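Local coordinates for Low molecular weight phosphotyrosine phosphatase family protein (Streptococcus pyogenes, PDB 5GOT) that probably hydrolyses phosphotyrosine in proteins to tyrosine and phosphate, as a low molecular weight protein tyrosine phosphatase, at residues Gln52-Leu55 with Lys56-Ile60; Asp86-Asn89 with Val90-Leu93. All coordinates share one frame; numbering follows the deposited sequence.

Contact 1 (Gln52-Leu55 with Lys56-Ile60); sequences QSIL and KTYQI
Ile54 and Tyr58, one helical turn apart, run out from the helix in the same direction, so that the isoleucine meets the ring at its edge and not over a face. The touching atom is CD1 of Ile54, which sits in the ring plane 3.7 Å from CE2 of Tyr58. With CG anti to the carbonyl carbon (chi1 -69°), the tyrosine ring is swung back beside its own backbone N, and its CD2 edge comes against the carbonyl oxygen of Ile54. That same oxygen accepts the hydrogen bond from Tyr58 N, 3.1 Å from Ile54 O. Thr57 CG2 approaches one face of the ring near its rim, while Tyr58 OH is hydrogen-bonded to Glu123 and the ring stacks with Tyr126, both on helix 122-140.

Leu55 and Ile60 pack on another side of the turn, their side chains running at a slant to each other, with Leu55 CD2 and Ile60 CG2 3.9 Å apart. Val21 of helix 14-23 touches both.

On the outer side, Ser53 O is gripped twice by Thr57. The backbone N and the hydroxyl OG1 approach from opposite faces of the carbonyl plane, and OG1, 2.9 Å from Ser53 O, stands well above that plane. The threonine reaches it because OG1 is turned beside its own backbone N (chi1 -66°).

Tyr58 is the first residue to leave helical geometry. Gln59 follows as the C-prime residue with phi 56°, and Ile60 N donates an almost straight bond to Leu55 O at 2.8 Å, while Gln59 N is bonded to Lys56 O at 2.9 Å. These paired bonds, with an apolar contact closing across them, make the Schellman motif that ends helix 49-57.

Contact 2 (Asp86-Asn89 with Val90-Leu93); sequences DSDN and VKNL
Val90 N donates a hydrogen bond to Asp86 O in the first turn of helix 87-96, where a capping box closes the helix start within a beta-alpha-beta unit. Asp86 is the N-cap: its OD1 accepts from Asn89 N, 3.0 Å away, which meets the carboxylate oxygen nearly along its C-O bond. Asn89 returns the bond, OD1 accepting from Asp86 N at 3.0 Å, though this second bond is more bent (139° at the hydrogen) and the donor lies tilted from the amide plane. The asparagine can do this because CG is anti to its carbonyl carbon (chi1 -51°), which folds the amide back beside the backbone N. A salt bridge from OD2 to Arg14 gives the carboxylate a partner beyond the helix, and Asn89 itself touches Cys8 at the end of strand 2-8. Cys8 and Arg14 are consistent with the two ends of the family's CX5R phosphate-binding loop, which would place the capping box beside it.

For Val90, CB is 3.6 Å from Ser87 O, and CG2, set beside the backbone N, rests near Asp86 O. The side chain goes on to touch Ile105 and Leu107 of strand 105-107, so this residue joins the helix start to the neighbouring strand of the parallel sheet.

On the outer side, the aliphatic part of Lys91 is laid along the carbonyl of Ser87, its CG 3.2 Å from Ser87 O and CE 4.0 Å from Ser87 OG. The chain bends only at its last torsion, and NZ stays apart from the Asp88 carboxylate.

Three residues apart, the amides of Asn89 and Asn92 are joined through a single water: it accepts from Asn89 ND2 at 2.8 Å and from Asn92 ND2 at 3.0 Å.

Contacts 1 and 2 treat opposite kinds of helix end, on two different helices. In 52-60 the end is C-terminal and closed by backbone bonds and an apolar contact; in 86-93 it is N-terminal and closed by side-chain capping. Each is partly buried, with a buried inner side and an exposed outer one, but the inner sides face different elements: helices 14-23 and 122-140 for contact 1, the parallel sheet for contact 2. Their centres lie about 26 Å apart on opposite sides of the chain's centre, and they do not touch. Both send polar ends elsewhere, Gln52 and Tyr58 from contact 1 and Asp86 from contact 2, and contact 2 also holds a water bridge.

Contact 1 (Gln52-Leu55 with Lys56-Ile60)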
loop_
_atom_site.group_PDB
_atom_site.type_symbol
_atom_site.label_atom_id
_atom_site.label_comp_id
_atom_site.label_asym_id
_atom_site.label_seq_id
_atom_site.Cartn_x
_atom_site.Cartn_y
_atom_site.Cartn_z
ATOM N N GLN A 52 10.419 -7.461 4.948
ATOM C CA GLN A 52 10.903 -8.656 4.258
ATOM C C GLN A 52 10.740 -9.893 5.133
ATOM O O GLN A 52 10.212 -10.923 4.690
ATOM C CB GLN A 52 12.369 -8.468 3.846
ATOM C CG GLN A 52 12.582 -7.396 2.782
ATOM C CD GLN A 52 13.847 -7.630 1.971
ATOM O OE1 GLN A 52 14.109 -8.740 1.517
ATOM N NE2 GLN A 52 14.629 -6.585 1.787
ATOM N N SER A 53 11.174 -9.802 6.392
ATOM C CA SER A 53 11.064 -10.938 7.302
ATOM C C SER A 53 9.616 -11.371 7.475
ATOM O O SER A 53 9.306 -12.571 7.454
ATOM C CB SER A 53 11.675 -10.578 8.653
ATOM O OG SER A 53 11.480 -11.634 9.575
ATOM N N ILE A 54 8.713 -10.410 7.655
ATOM C CA ILE A 54 7.302 -10.743 7.799
ATOM C C ILE A 54 6.795 -11.477 6.565
ATOM O O ILE A 54 6.117 -12.508 6.674
ATOM C CB ILE A 54 6.484 -9.470 8.086
ATOM C CG1 ILE A 54 6.257 -9.362 9.586
ATOM C CG2 ILE A 54 5.180 -9.469 7.322
ATOM C CD1 ILE A 54 5.467 -10.523 10.164
ATOM N N LEU A 55 7.122 -10.968 5.370
ATOM C CA LEU A 55 6.585 -11.564 4.150
ATOM C C LEU A 55 7.126 -12.977 3.947
ATOM O O LEU A 55 6.390 -13.876 3.517
ATOM C CB LEU A 55 6.897 -10.677 2.936
ATOM C CG LEU A 55 6.307 -9.251 2.865
ATOM C CD1 LEU A 55 6.928 -8.469 1.722
ATOM C CD2 LEU A 55 4.785 -9.244 2.733
ATOM N N LYS A 56 8.408 -13.195 4.255
ATOM C CA LYS A 56 8.965 -14.541 4.163
ATOM C C LYS A 56 8.264 -15.480 5.136
ATOM O O LYS A 56 7.884 -16.599 4.771
ATOM C CB LYS A 56 10.469 -14.512 4.434
ATOM C CG LYS A 56 11.321 -13.818 3.369
ATOM C CD LYS A 56 12.800 -14.174 3.590
ATOM C CE LYS A 56 13.758 -13.307 2.793
ATOM N NZ LYS A 56 14.736 -12.599 3.674
ATOM N N THR A 57 8.065 -15.024 6.379
ATOM C CA THR A 57 7.443 -15.857 7.408
ATOM C C THR A 57 6.069 -16.347 6.975
ATOM O O THR A 57 5.696 -17.500 7.233
ATOM C CB THR A 57 7.336 -15.073 8.715
ATOM O OG1 THR A 57 8.645 -14.814 9.220
ATOM C CG2 THR A 57 6.538 -15.843 9.757
ATOM N N TYR A 58 5.295 -15.488 6.319
ATOM C CA TYR A 58 3.970 -15.864 5.867
ATOM C C TYR A 58 3.959 -16.310 4.409
ATOM O O TYR A 58 2.883 -16.482 3.832
ATOM C CB TYR A 58 2.995 -14.709 6.114
ATOM C CG TYR A 58 2.749 -14.508 7.595
ATOM C CD1 TYR A 58 1.848 -15.312 8.279
ATOM C CD2 TYR A 58 3.441 -13.545 8.315
ATOM C CE1 TYR A 58 1.626 -15.150 9.638
ATOM C CE2 TYR A 58 3.224 -13.368 9.675
ATOM C CZ TYR A 58 2.320 -14.182 10.333
ATOM O OH TYR A 58 2.088 -14.030 11.684
ATOM N N GLN A 59 5.134 -16.526 3.814
ATOM C CA GLN A 59 5.243 -17.064 2.458
ATOM C C GLN A 59 4.464 -16.201 1.467
ATOM O O GLN A 59 3.663 -16.690 0.665
ATOM C CB GLN A 59 4.767 -18.519 2.406
ATOM C CG GLN A 59 5.416 -19.431 3.436
ATOM C CD GLN A 59 4.968 -20.873 3.288
ATOM O OE1 GLN A 59 4.217 -21.392 4.118
ATOM N NE2 GLN A 59 5.429 -21.530 2.227
ATOM N N ILE A 60 4.687 -14.897 1.540
ATOM C CA ILE A 60 4.063 -13.949 0.631
ATOM C C ILE A 60 5.126 -13.519 -0.368
ATOM O O ILE A 60 6.121 -12.883 0.001
ATOM C CB ILE A 60 3.462 -12.758 1.385
ATOM C CG1 ILE A 60 2.372 -13.272 2.321
ATOM C CG2 ILE A 60 2.920 -11.722 0.404
ATOM C CD1 ILE A 60 1.424 -12.245 2.774
#

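Contact 2 (Asp86-Asn89 with Val90-Leu93)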
loop_
_atom_site.group_PDB
_atom_site.type_symbol
_atom_site.label_atom_id
_atom_site.label_comp_id
_atom_site.label_asym_id
_atom_site.label_seq_id
_atom_site.Cartn_x
_atom_site.Cartn_y
_atom_site.Cartn_z
ATOM N N ASP A 86 -1.407 6.005 6.872
ATOM C CA ASP A 86 -1.946 6.703 8.035
ATOM C C ASP A 86 -2.324 8.119 7.614
ATOM O O ASP A 86 -2.076 8.539 6.483
ATOM C CB ASP A 86 -0.971 6.691 9.240
ATOM C CG ASP A 86 0.313 7.530 9.019
ATOM O OD1 ASP A 86 0.316 8.508 8.243
ATOM O OD2 ASP A 86 1.337 7.218 9.676
ATOM N N SER A 87 -2.925 8.863 8.551
ATOM C CA SER A 87 -3.485 10.167 8.212
ATOM C C SER A 87 -2.406 11.157 7.793
ATOM O O SER A 87 -2.681 12.067 7.003
ATOM C CB SER A 87 -4.282 10.725 9.390
ATOM O OG SER A 87 -3.426 10.999 10.479
ATOM N N ASP A 88 -1.188 11.019 8.323
ATOM C CA ASP A 88 -0.092 11.872 7.861
ATOM C C ASP A 88 0.183 11.655 6.381
ATOM O O ASP A 88 0.405 12.617 5.636
ATOM C CB ASP A 88 1.184 11.613 8.666
ATOM C CG ASP A 88 1.065 12.035 10.121
ATOM O OD1 ASP A 88 0.371 13.038 10.396
ATOM O OD2 ASP A 88 1.683 11.366 10.985
ATOM N N ASN A 89 0.210 10.391 5.938
ATOM C CA ASN A 89 0.424 10.137 4.515
ATOM C C ASN A 89 -0.686 10.759 3.691
ATOM O O ASN A 89 -0.444 11.313 2.613
ATOM C CB ASN A 89 0.494 8.637 4.228
ATOM C CG ASN A 89 1.454 7.910 5.127
ATOM O OD1 ASN A 89 1.155 6.811 5.607
ATOM N ND2 ASN A 89 2.628 8.505 5.352
ATOM N N VAL A 90 -1.920 10.672 4.189
ATOM C CA VAL A 90 -3.059 11.207 3.455
ATOM C C VAL A 90 -2.933 12.718 3.302
ATOM O O VAL A 90 -3.102 13.263 2.201
ATOM C CB VAL A 90 -4.377 10.807 4.150
ATOM C CG1 VAL A 90 -5.530 11.655 3.623
ATOM C CG2 VAL A 90 -4.662 9.333 3.900
ATOM N N LYS A 91 -2.624 13.418 4.399
ATOM C CA LYS A 91 -2.493 14.875 4.346
ATOM C C LYS A 91 -1.379 15.286 3.398
ATOM O O LYS A 91 -1.553 16.182 2.563
ATOM C CB LYS A 91 -2.214 15.446 5.740
ATOM C CG LYS A 91 -3.271 15.174 6.785
ATOM C CD LYS A 91 -2.789 15.628 8.165
ATOM C CE LYS A 91 -3.482 14.854 9.296
ATOM N NZ LYS A 91 -4.965 14.995 9.233
ATOM N N ASN A 92 -0.221 14.635 3.512
ATOM C CA ASN A 92 0.903 14.994 2.660
ATOM C C ASN A 92 0.607 14.696 1.200
ATOM O O ASN A 92 0.997 15.469 0.318
ATOM C CB ASN A 92 2.164 14.272 3.123
ATOM C CG ASN A 92 2.714 14.850 4.401
ATOM O OD1 ASN A 92 2.705 16.064 4.588
ATOM N ND2 ASN A 92 3.183 13.987 5.296
ATOM N N LEU A 93 -0.101 13.593 0.925
ATOM C CA LEU A 93 -0.484 13.292 -0.453
ATOM C C LEU A 93 -1.332 14.403 -1.048
ATOM O O LEU A 93 -1.205 14.719 -2.238
ATOM C CB LEU A 93 -1.236 11.968 -0.522
ATOM C CG LEU A 93 -0.365 10.706 -0.568
ATOM C CD1 LEU A 93 -1.215 9.480 -0.229
ATOM C CD2 LEU A 93 0.265 10.561 -1.932
HETATM O O HOH W 1 3.579 11.085 4.626
#